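Local structure of N(2),N(2)-dimethylguanosine tRNA methyltransferase (Pyrococcus horikoshii, 2DUL) at residues I50-L55 with R130-I135; D120-M125 with M144-T149; P319-T324 with T355-T360. The protein dimethylates the N2 atom of guanine 26 in a number of tRNAs, probably using S-adenosyl-L-methionine as the methyl donor. All blocks are in the same frame, centred on the assembly; numbering follows the deposited sequence.

Contact 1: residues I50-L55 with R130-I135; sequences IVLDAL and RYFHFI
Three backbone hydrogen bonds join I50 and L52 to H133 and F134. I50 O accepts twice: from H133 N at 2.8 Å and from F134 N at 3.3 Å. L52 N returns a bond to F134 O at 2.9 Å, and V51 CA–H adds a contact to the same oxygen. Bridges V51–F134 and L52–I135 are parallel, their side chains on opposite faces of the sheet.

Aromatic packing is centred on F132. L52 CB stands over the middle of one ring face, 3.7 Å from the centroid, and Y131 CD1 covers the other; Y131 OH is hydrogen-bonded to E73 OE2. An alanine in place of F132 would probably leave a gap between L52 and Y131 and rob W75 of its edge-to-face partner.

Apolar contacts of I50 and V51 complete the pairing. With CG1 beside the backbone N (chi1 -50°), I50 CG2 is left anti to it and reaches Y131 CE1 at 3.6 Å, while CG1 lies by H133 CD2. V51 CG1 meets F134 CB on the sheet face opposite L52 and I135. The backbone I50 N is at the edge of the imidazole.

These are neighbouring parallel strands in the Rossmann-like sheet of a class I methyltransferase, with F134 near R61, which is predicted to bind S-adenosyl-L-methionine.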
loop_
_atom_site.group_PDB
_atom_site.type_symbol
_atom_site.label_atom_id
_atom_site.label_comp_id
_atom_site.label_asym_id
_atom_site.label_seq_id
_atom_site.Cartn_x
_atom_site.Cartn_y
_atom_site.Cartn_z
ATOM N N ILE A 50 0.265 -17.838 8.447
ATOM C CA ILE A 50 -1.162 -17.640 8.694
ATOM C C ILE A 50 -1.570 -16.269 8.158
ATOM O O ILE A 50 -1.105 -15.239 8.647
ATOM C CB ILE A 50 -1.458 -17.712 10.201
ATOM C CG1 ILE A 50 -0.817 -18.969 10.792
ATOM C CG2 ILE A 50 -2.959 -17.736 10.443
ATOM C CD1 ILE A 50 -0.936 -19.065 12.305
ATOM N N VAL A 51 -2.451 -16.252 7.165
ATOM C CA VAL A 51 -2.853 -14.990 6.559
ATOM C C VAL A 51 -4.357 -14.763 6.522
ATOM O O VAL A 51 -5.144 -15.707 6.558
ATOM C CB VAL A 51 -2.296 -14.897 5.132
ATOM C CG1 VAL A 51 -0.783 -15.128 5.157
ATOM C CG2 VAL A 51 -2.970 -15.934 4.236
ATOM N N LEU A 52 -4.744 -13.494 6.447
ATOM C CA LEU A 52 -6.146 -13.116 6.411
ATOM C C LEU A 52 -6.507 -12.182 5.253
ATOM O O LEU A 52 -5.842 -11.166 5.024
ATOM C CB LEU A 52 -6.537 -12.426 7.728
ATOM C CG LEU A 52 -7.903 -11.726 7.736
ATOM C CD1 LEU A 52 -9.012 -12.769 7.635
ATOM C CD2 LEU A 52 -8.064 -10.899 9.011
ATOM N N ASP A 53 -7.559 -12.550 4.529
ATOM C CA ASP A 53 -8.110 -11.742 3.440
ATOM C C ASP A 53 -9.355 -11.204 4.163
ATOM O O ASP A 53 -10.409 -11.839 4.163
ATOM C CB ASP A 53 -8.487 -12.642 2.255
ATOM C CG ASP A 53 -9.215 -11.891 1.148
ATOM O OD1 ASP A 53 -9.305 -10.648 1.218
ATOM O OD2 ASP A 53 -9.692 -12.551 0.199
ATOM N N ALA A 54 -9.198 -10.048 4.808
ATOM C CA ALA A 54 -10.241 -9.422 5.634
ATOM C C ALA A 54 -11.603 -9.092 5.030
ATOM O O ALA A 54 -12.629 -9.268 5.690
ATOM C CB ALA A 54 -9.670 -8.167 6.315
ATOM N N LEU A 55 -11.609 -8.596 3.799
ATOM C CA LEU A 55 -12.841 -8.233 3.095
ATOM C C LEU A 55 -12.702 -8.905 1.732
ATOM O O LEU A 55 -12.288 -8.283 0.757
ATOM C CB LEU A 55 -12.911 -6.710 2.965
ATOM C CG LEU A 55 -12.924 -6.015 4.336
ATOM C CD1 LEU A 55 -12.006 -4.804 4.329
ATOM C CD2 LEU A 55 -14.348 -5.626 4.696
ATOM N N ARG A 130 -3.601 -11.215 18.057
ATOM C CA ARG A 130 -2.198 -11.583 17.838
ATOM C C ARG A 130 -2.126 -12.975 17.217
ATOM O O ARG A 130 -1.461 -13.870 17.744
ATOM C CB ARG A 130 -1.445 -11.576 19.174
ATOM C CG ARG A 130 -1.457 -10.226 19.880
ATOM C CD ARG A 130 -0.773 -9.167 19.029
ATOM N NE ARG A 130 -0.949 -7.832 19.587
ATOM C CZ ARG A 130 -0.826 -6.714 18.883
ATOM N NH1 ARG A 130 -1.005 -5.540 19.473
ATOM N NH2 ARG A 130 -0.527 -6.775 17.587
ATOM N N TYR A 131 -2.789 -13.138 16.078
ATOM C CA TYR A 131 -2.863 -14.435 15.421
ATOM C C TYR A 131 -2.292 -14.541 14.011
ATOM O O TYR A 131 -1.671 -15.546 13.670
ATOM C CB TYR A 131 -4.330 -14.873 15.410
ATOM C CG TYR A 131 -4.579 -16.268 14.887
ATOM C CD1 TYR A 131 -5.058 -16.477 13.589
ATOM C CD2 TYR A 131 -4.349 -17.382 15.693
ATOM C CE1 TYR A 131 -5.303 -17.768 13.112
ATOM C CE2 TYR A 131 -4.591 -18.671 15.230
ATOM C CZ TYR A 131 -5.068 -18.858 13.939
ATOM O OH TYR A 131 -5.308 -20.131 13.480
ATOM N N PHE A 132 -2.502 -13.517 13.190
ATOM C CA PHE A 132 -2.032 -13.563 11.810
ATOM C C PHE A 132 -0.636 -13.026 11.533
ATOM O O PHE A 132 -0.231 -12.003 12.082
ATOM C CB PHE A 132 -3.019 -12.827 10.891
ATOM C CG PHE A 132 -4.412 -13.383 10.928
ATOM C CD1 PHE A 132 -5.385 -12.803 11.734
ATOM C CD2 PHE A 132 -4.739 -14.509 10.179
ATOM C CE1 PHE A 132 -6.671 -13.341 11.800
ATOM C CE2 PHE A 132 -6.020 -15.057 10.235
ATOM C CZ PHE A 132 -6.988 -14.472 11.048
ATOM N N HIS A 133 0.088 -13.722 10.658
ATOM C CA HIS A 133 1.424 -13.304 10.252
ATOM C C HIS A 133 1.261 -12.205 9.203
ATOM O O HIS A 133 2.153 -11.388 8.995
ATOM C CB HIS A 133 2.194 -14.486 9.650
ATOM C CG HIS A 133 2.516 -15.560 10.640
ATOM N ND1 HIS A 133 3.378 -15.361 11.699
ATOM C CD2 HIS A 133 2.077 -16.837 10.748
ATOM C CE1 HIS A 133 3.455 -16.467 12.417
ATOM N NE2 HIS A 133 2.675 -17.378 11.862
ATOM N N PHE A 134 0.114 -12.203 8.532
ATOM C CA PHE A 134 -0.164 -11.193 7.518
ATOM C C PHE A 134 -1.659 -10.959 7.395
ATOM O O PHE A 134 -2.446 -11.903 7.365
ATOM C CB PHE A 134 0.392 -11.608 6.147
ATOM C CG PHE A 134 -0.036 -10.696 5.011
ATOM C CD1 PHE A 134 0.350 -9.356 4.982
ATOM C CD2 PHE A 134 -0.842 -11.176 3.983
ATOM C CE1 PHE A 134 -0.067 -8.506 3.942
ATOM C CE2 PHE A 134 -1.263 -10.334 2.939
ATOM C CZ PHE A 134 -0.874 -8.998 2.920
ATOM N N ILE A 135 -2.041 -9.690 7.347
ATOM C CA ILE A 135 -3.439 -9.316 7.184
ATOM C C ILE A 135 -3.484 -8.341 6.019
ATOM O O ILE A 135 -2.692 -7.403 5.962
ATOM C CB ILE A 135 -4.015 -8.610 8.446
ATOM C CG1 ILE A 135 -4.115 -9.597 9.611
ATOM C CG2 ILE A 135 -5.400 -8.032 8.130
ATOM C CD1 ILE A 135 -4.666 -8.979 10.900
#

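Contact 2: residues D120-M125 with M144-T149; sequences DANRLM and MEFLDT
N122 and F146 bring the backbones of two nearly parallel helical segments closest, their CA atoms 6.0 Å apart; the axes of 121-125 and 144-149 make an angle of 4° and approach to 9.4 Å. D120 is the N-cap of the first helix: its OD1 accepts from N122 N from above the carboxylate plane.

The amide of N122 carries the polar part. ND2 donates to E145 O at 2.9 Å, nearly straight at 167°, with the acceptor in the amide plane, which fixes the rotation of the group. N122 OD1 takes a hydrogen bond from a water that in turn accepts from T149 N. It also lies 3.1 Å from T149 OG1, and a second water joins that hydroxyl to N122 O.

The F146 ring is tucked against the start of the first helix. D120 OD1 sits at its edge, in plane, A121 CB is 3.9 Å from F146 CE1, and E145 CG covers one face toward the rim. M125, bent at chi3 (-70°), brings CE to F146 O, and its CB is tightly packed on T149 CG2 at 3.5 Å.

D120 and A121 are predicted to bind S-adenosyl-L-methionine, so F146 probably borders that pocket. L124 rests on both strands 50-53 and 73-78, M125 on L52 of the former and A121 on N77 of the latter, while L147 and D148 pack on Y207 of helix 192-209.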
loop_
_atom_site.group_PDB
_atom_site.type_symbol
_atom_site.label_atom_id
_atom_site.label_comp_id
_atom_site.label_asym_id
_atom_site.label_seq_id
_atom_site.Cartn_x
_atom_site.Cartn_y
_atom_site.Cartn_z
ATOM N N ASP A 120 -18.453 -9.513 10.361
ATOM C CA ASP A 120 -17.833 -8.199 10.265
ATOM C C ASP A 120 -16.336 -8.427 10.485
ATOM O O ASP A 120 -15.943 -9.149 11.404
ATOM C CB ASP A 120 -18.409 -7.282 11.352
ATOM C CG ASP A 120 -17.677 -5.950 11.465
ATOM O OD1 ASP A 120 -16.811 -5.644 10.617
ATOM O OD2 ASP A 120 -17.981 -5.199 12.410
ATOM N N ALA A 121 -15.509 -7.832 9.632
ATOM C CA ALA A 121 -14.060 -7.992 9.744
ATOM C C ALA A 121 -13.542 -7.622 11.134
ATOM O O ALA A 121 -12.640 -8.276 11.656
ATOM C CB ALA A 121 -13.358 -7.153 8.687
ATOM N N ASN A 122 -14.104 -6.570 11.727
ATOM C CA ASN A 122 -13.680 -6.150 13.061
ATOM C C ASN A 122 -13.981 -7.218 14.110
ATOM O O ASN A 122 -13.209 -7.405 15.054
ATOM C CB ASN A 122 -14.357 -4.834 13.471
ATOM C CG ASN A 122 -13.600 -3.606 12.981
ATOM O OD1 ASN A 122 -12.367 -3.590 12.954
ATOM N ND2 ASN A 122 -14.339 -2.560 12.611
ATOM N N ARG A 123 -15.098 -7.921 13.950
ATOM C CA ARG A 123 -15.456 -8.962 14.906
ATOM C C ARG A 123 -14.514 -10.151 14.748
ATOM O O ARG A 123 -14.023 -10.697 15.739
ATOM C CB ARG A 123 -16.910 -9.397 14.710
ATOM C CG ARG A 123 -17.408 -10.382 15.764
ATOM C CD ARG A 123 -18.926 -10.493 15.718
ATOM N NE ARG A 123 -19.454 -11.484 16.656
ATOM C CZ ARG A 123 -19.402 -12.800 16.469
ATOM N NH1 ARG A 123 -18.842 -13.294 15.374
ATOM N NH2 ARG A 123 -19.911 -13.623 17.377
ATOM N N LEU A 124 -14.251 -10.548 13.506
ATOM C CA LEU A 124 -13.341 -11.666 13.270
ATOM C C LEU A 124 -11.934 -11.365 13.803
ATOM O O LEU A 124 -11.341 -12.187 14.504
ATOM C CB LEU A 124 -13.261 -12.001 11.774
ATOM C CG LEU A 124 -12.266 -13.108 11.400
ATOM C CD1 LEU A 124 -12.571 -14.388 12.173
ATOM C CD2 LEU A 124 -12.338 -13.358 9.910
ATOM N N MET A 125 -11.401 -10.189 13.482
ATOM C CA MET A 125 -10.059 -9.833 13.943
ATOM C C MET A 125 -9.972 -9.697 15.465
ATOM O O MET A 125 -8.927 -9.985 16.060
ATOM C CB MET A 125 -9.582 -8.550 13.248
ATOM C CG MET A 125 -9.359 -8.742 11.745
ATOM S SD MET A 125 -8.551 -7.343 10.950
ATOM C CE MET A 125 -9.873 -6.084 11.024
ATOM N N MET A 144 -9.739 2.820 7.525
ATOM C CA MET A 144 -9.670 3.343 8.883
ATOM C C MET A 144 -10.611 2.740 9.922
ATOM O O MET A 144 -10.261 2.680 11.100
ATOM C CB MET A 144 -9.799 4.871 8.856
ATOM C CG MET A 144 -8.657 5.553 8.108
ATOM S SD MET A 144 -7.029 4.993 8.729
ATOM C CE MET A 144 -7.103 5.523 10.490
ATOM N N GLU A 145 -11.789 2.277 9.517
ATOM C CA GLU A 145 -12.688 1.676 10.501
ATOM C C GLU A 145 -12.195 0.281 10.925
ATOM O O GLU A 145 -12.706 -0.296 11.886
ATOM C CB GLU A 145 -14.111 1.580 9.942
ATOM C CG GLU A 145 -14.271 0.589 8.808
ATOM C CD GLU A 145 -15.641 0.659 8.150
ATOM O OE1 GLU A 145 -16.651 0.537 8.874
ATOM O OE2 GLU A 145 -15.701 0.834 6.911
ATOM N N PHE A 146 -11.188 -0.244 10.224
ATOM C CA PHE A 146 -10.653 -1.578 10.518
ATOM C C PHE A 146 -9.190 -1.599 10.980
ATOM O O PHE A 146 -8.698 -2.631 11.446
ATOM C CB PHE A 146 -10.750 -2.474 9.270
ATOM C CG PHE A 146 -12.137 -2.580 8.692
ATOM C CD1 PHE A 146 -13.132 -3.298 9.355
ATOM C CD2 PHE A 146 -12.446 -1.960 7.486
ATOM C CE1 PHE A 146 -14.418 -3.395 8.824
ATOM C CE2 PHE A 146 -13.732 -2.050 6.942
ATOM C CZ PHE A 146 -14.720 -2.767 7.612
ATOM N N LEU A 147 -8.500 -0.471 10.842
ATOM C CA LEU A 147 -7.084 -0.396 11.182
ATOM C C LEU A 147 -6.679 -0.729 12.613
ATOM O O LEU A 147 -5.729 -1.492 12.827
ATOM C CB LEU A 147 -6.530 0.987 10.832
ATOM C CG LEU A 147 -5.047 1.180 11.175
ATOM C CD1 LEU A 147 -4.194 0.242 10.327
ATOM C CD2 LEU A 147 -4.638 2.635 10.929
ATOM N N ASP A 148 -7.377 -0.161 13.593
ATOM C CA ASP A 148 -6.999 -0.414 14.979
ATOM C C ASP A 148 -7.112 -1.886 15.355
ATOM O O ASP A 148 -6.233 -2.434 16.029
ATOM C CB ASP A 148 -7.834 0.434 15.940
ATOM C CG ASP A 148 -7.271 0.414 17.352
ATOM O OD1 ASP A 148 -6.114 0.849 17.530
ATOM O OD2 ASP A 148 -7.975 -0.037 18.277
ATOM N N THR A 149 -8.181 -2.537 14.915
ATOM C CA THR A 149 -8.362 -3.948 15.230
ATOM C C THR A 149 -7.336 -4.807 14.491
ATOM O O THR A 149 -6.833 -5.790 15.038
ATOM C CB THR A 149 -9.793 -4.419 14.890
ATOM O OG1 THR A 149 -10.738 -3.569 15.555
ATOM C CG2 THR A 149 -10.016 -5.859 15.371
HETATM O O HOH W 1 -10.772 -1.393 13.894
HETATM O O HOH W 2 -13.122 -4.528 16.570
#

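Contact 3: residues P319-T324 with T355-T360; sequences PLFYDT and THFSPT
The F321 ring has T355 CG2 over one face, 4.3 Å from its centroid and offset toward the rim. F357 CB and S358 CB approach the far end of the ring obliquely, the former 3.8 Å from F321 CE2. The F357 ring in turn carries H356 NE2 above its centre.

Polar groups gather on the carboxylate of D323: with CG anti to the backbone N (chi1 -170°), it is held toward T360 and S358. T360 OG1 lies 3.0 Å from both D323 OD1 and OD2, in weak bonds whose single proton is not settled between them. A water donates to OD2 at 2.6 Å and accepts from S358 OG. OD1 has a further task, capping the helix that starts at T324 by accepting from A326 N. Nearby, T324 N donates to T360 O at 3.1 Å.

The loop keeps its own shape: T355 OG1 accepts from F357 N at 3.1 Å in an ST turn, within a type I turn from T355 to S358, and also bonds to E315. Together these features make an Asp N-cap tied to a connecting loop, where strand 322-323 flanks 361-364 in a small antiparallel sheet away from the annotated sites.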
loop_
_atom_site.group_PDB
_atom_site.type_symbol
_atom_site.label_atom_id
_atom_site.label_comp_id
_atom_site.label_asym_id
_atom_site.label_seq_id
_atom_site.Cartn_x
_atom_site.Cartn_y
_atom_site.Cartn_z
ATOM N N PRO A 319 12.241 11.710 0.391
ATOM C CA PRO A 319 10.966 12.421 0.516
ATOM C C PRO A 319 10.647 13.412 -0.605
ATOM O O PRO A 319 11.413 14.336 -0.883
ATOM C CB PRO A 319 11.081 13.108 1.875
ATOM C CG PRO A 319 11.979 12.185 2.652
ATOM C CD PRO A 319 13.040 11.842 1.623
ATOM N N LEU A 320 9.501 13.196 -1.240
ATOM C CA LEU A 320 8.996 14.054 -2.303
ATOM C C LEU A 320 9.816 14.125 -3.596
ATOM O O LEU A 320 10.746 13.343 -3.818
ATOM C CB LEU A 320 8.750 15.460 -1.734
ATOM C CG LEU A 320 7.924 15.439 -0.435
ATOM C CD1 LEU A 320 7.645 16.860 0.047
ATOM C CD2 LEU A 320 6.611 14.684 -0.675
ATOM N N PHE A 321 9.447 15.063 -4.461
ATOM C CA PHE A 321 10.114 15.216 -5.748
ATOM C C PHE A 321 9.741 16.545 -6.380
ATOM O O PHE A 321 8.941 17.300 -5.829
ATOM C CB PHE A 321 9.701 14.066 -6.673
ATOM C CG PHE A 321 8.214 13.981 -6.920
ATOM C CD1 PHE A 321 7.630 14.642 -7.997
ATOM C CD2 PHE A 321 7.396 13.236 -6.068
ATOM C CE1 PHE A 321 6.250 14.561 -8.227
ATOM C CE2 PHE A 321 6.019 13.147 -6.285
ATOM C CZ PHE A 321 5.444 13.812 -7.369
ATOM N N TYR A 322 10.331 16.829 -7.535
ATOM C CA TYR A 322 10.046 18.067 -8.245
ATOM C C TYR A 322 9.345 17.718 -9.551
ATOM O O TYR A 322 9.853 16.931 -10.344
ATOM C CB TYR A 322 11.344 18.836 -8.527
ATOM C CG TYR A 322 12.092 19.238 -7.269
ATOM C CD1 TYR A 322 11.484 20.036 -6.300
ATOM C CD2 TYR A 322 13.392 18.792 -7.032
ATOM C CE1 TYR A 322 12.152 20.376 -5.121
ATOM C CE2 TYR A 322 14.067 19.128 -5.856
ATOM C CZ TYR A 322 13.440 19.917 -4.906
ATOM O OH TYR A 322 14.096 20.242 -3.735
ATOM N N ASP A 323 8.165 18.292 -9.757
ATOM C CA ASP A 323 7.396 18.040 -10.971
ATOM C C ASP A 323 7.765 19.119 -11.986
ATOM O O ASP A 323 7.394 20.278 -11.830
ATOM C CB ASP A 323 5.902 18.082 -10.657
ATOM C CG ASP A 323 5.048 17.600 -11.816
ATOM O OD1 ASP A 323 4.980 18.310 -12.845
ATOM O OD2 ASP A 323 4.457 16.503 -11.695
ATOM N N THR A 324 8.509 18.731 -13.018
ATOM C CA THR A 324 8.958 19.668 -14.043
ATOM C C THR A 324 7.824 20.473 -14.671
ATOM O O THR A 324 7.964 21.669 -14.922
ATOM C CB THR A 324 9.722 18.937 -15.167
ATOM O OG1 THR A 324 10.779 18.153 -14.596
ATOM C CG2 THR A 324 10.328 19.944 -16.130
ATOM N N THR A 355 9.821 8.825 -11.136
ATOM C CA THR A 355 9.063 8.275 -10.013
ATOM C C THR A 355 7.687 7.808 -10.463
ATOM O O THR A 355 7.067 8.428 -11.326
ATOM C CB THR A 355 8.873 9.303 -8.876
ATOM O OG1 THR A 355 7.932 8.781 -7.924
ATOM C CG2 THR A 355 8.360 10.639 -9.423
ATOM N N HIS A 356 7.216 6.717 -9.869
ATOM C CA HIS A 356 5.911 6.159 -10.203
ATOM C C HIS A 356 4.775 7.074 -9.733
ATOM O O HIS A 356 3.626 6.897 -10.136
ATOM C CB HIS A 356 5.751 4.789 -9.546
ATOM C CG HIS A 356 5.497 4.860 -8.072
ATOM N ND1 HIS A 356 4.231 4.805 -7.532
ATOM C CD2 HIS A 356 6.344 5.036 -7.029
ATOM C CE1 HIS A 356 4.307 4.944 -6.220
ATOM N NE2 HIS A 356 5.578 5.087 -5.890
ATOM N N PHE A 357 5.094 8.047 -8.882
ATOM C CA PHE A 357 4.075 8.959 -8.361
ATOM C C PHE A 357 3.534 9.942 -9.397
ATOM O O PHE A 357 2.401 10.411 -9.285
ATOM C CB PHE A 357 4.621 9.746 -7.163
ATOM C CG PHE A 357 4.742 8.934 -5.896
ATOM C CD1 PHE A 357 3.619 8.334 -5.325
ATOM C CD2 PHE A 357 5.974 8.786 -5.265
ATOM C CE1 PHE A 357 3.723 7.601 -4.143
ATOM C CE2 PHE A 357 6.090 8.055 -4.080
ATOM C CZ PHE A 357 4.962 7.461 -3.518
ATOM N N SER A 358 4.346 10.253 -10.402
ATOM C CA SER A 358 3.949 11.190 -11.452
ATOM C C SER A 358 4.838 11.009 -12.676
ATOM O O SER A 358 6.034 10.764 -12.548
ATOM C CB SER A 358 4.063 12.629 -10.947
ATOM O OG SER A 358 3.884 13.553 -12.003
ATOM N N PRO A 359 4.258 11.138 -13.882
ATOM C CA PRO A 359 5.002 10.985 -15.135
ATOM C C PRO A 359 6.048 12.072 -15.385
ATOM O O PRO A 359 7.031 11.841 -16.086
ATOM C CB PRO A 359 3.897 10.986 -16.188
ATOM C CG PRO A 359 2.896 11.930 -15.601
ATOM C CD PRO A 359 2.849 11.482 -14.152
ATOM N N THR A 360 5.837 13.255 -14.816
ATOM C CA THR A 360 6.781 14.356 -14.996
ATOM C C THR A 360 7.555 14.671 -13.715
ATOM O O THR A 360 8.238 15.693 -13.626
ATOM C CB THR A 360 6.058 15.634 -15.465
ATOM O OG1 THR A 360 4.948 15.907 -14.597
ATOM C CG2 THR A 360 5.551 15.460 -16.893
HETATM O O HOH W 3 2.402 15.418 -10.494
#

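Contacts 1 and 2 share the large mixed sheet and its helices, whereas contact 3 sits at a separate small antiparallel sheet on the opposite side of the chain's centre, about 33 Å from contact 1 and 34 Å from contact 2 between centres. Contact 1 is mostly buried and joins neighbouring strands by backbone bonds and apolar side chains. Contact 2, only partly buried, pairs helices on that sheet through an amide and waters. The two touch: L52 CD2 lies 3.7 Å from M125 CG, and strand 132-137 links helices 121-127 and 144-153 in the chain. Contact 3 is buried too, yet couples a helix start to a loop around a carboxylate, with an aromatic ring beside it.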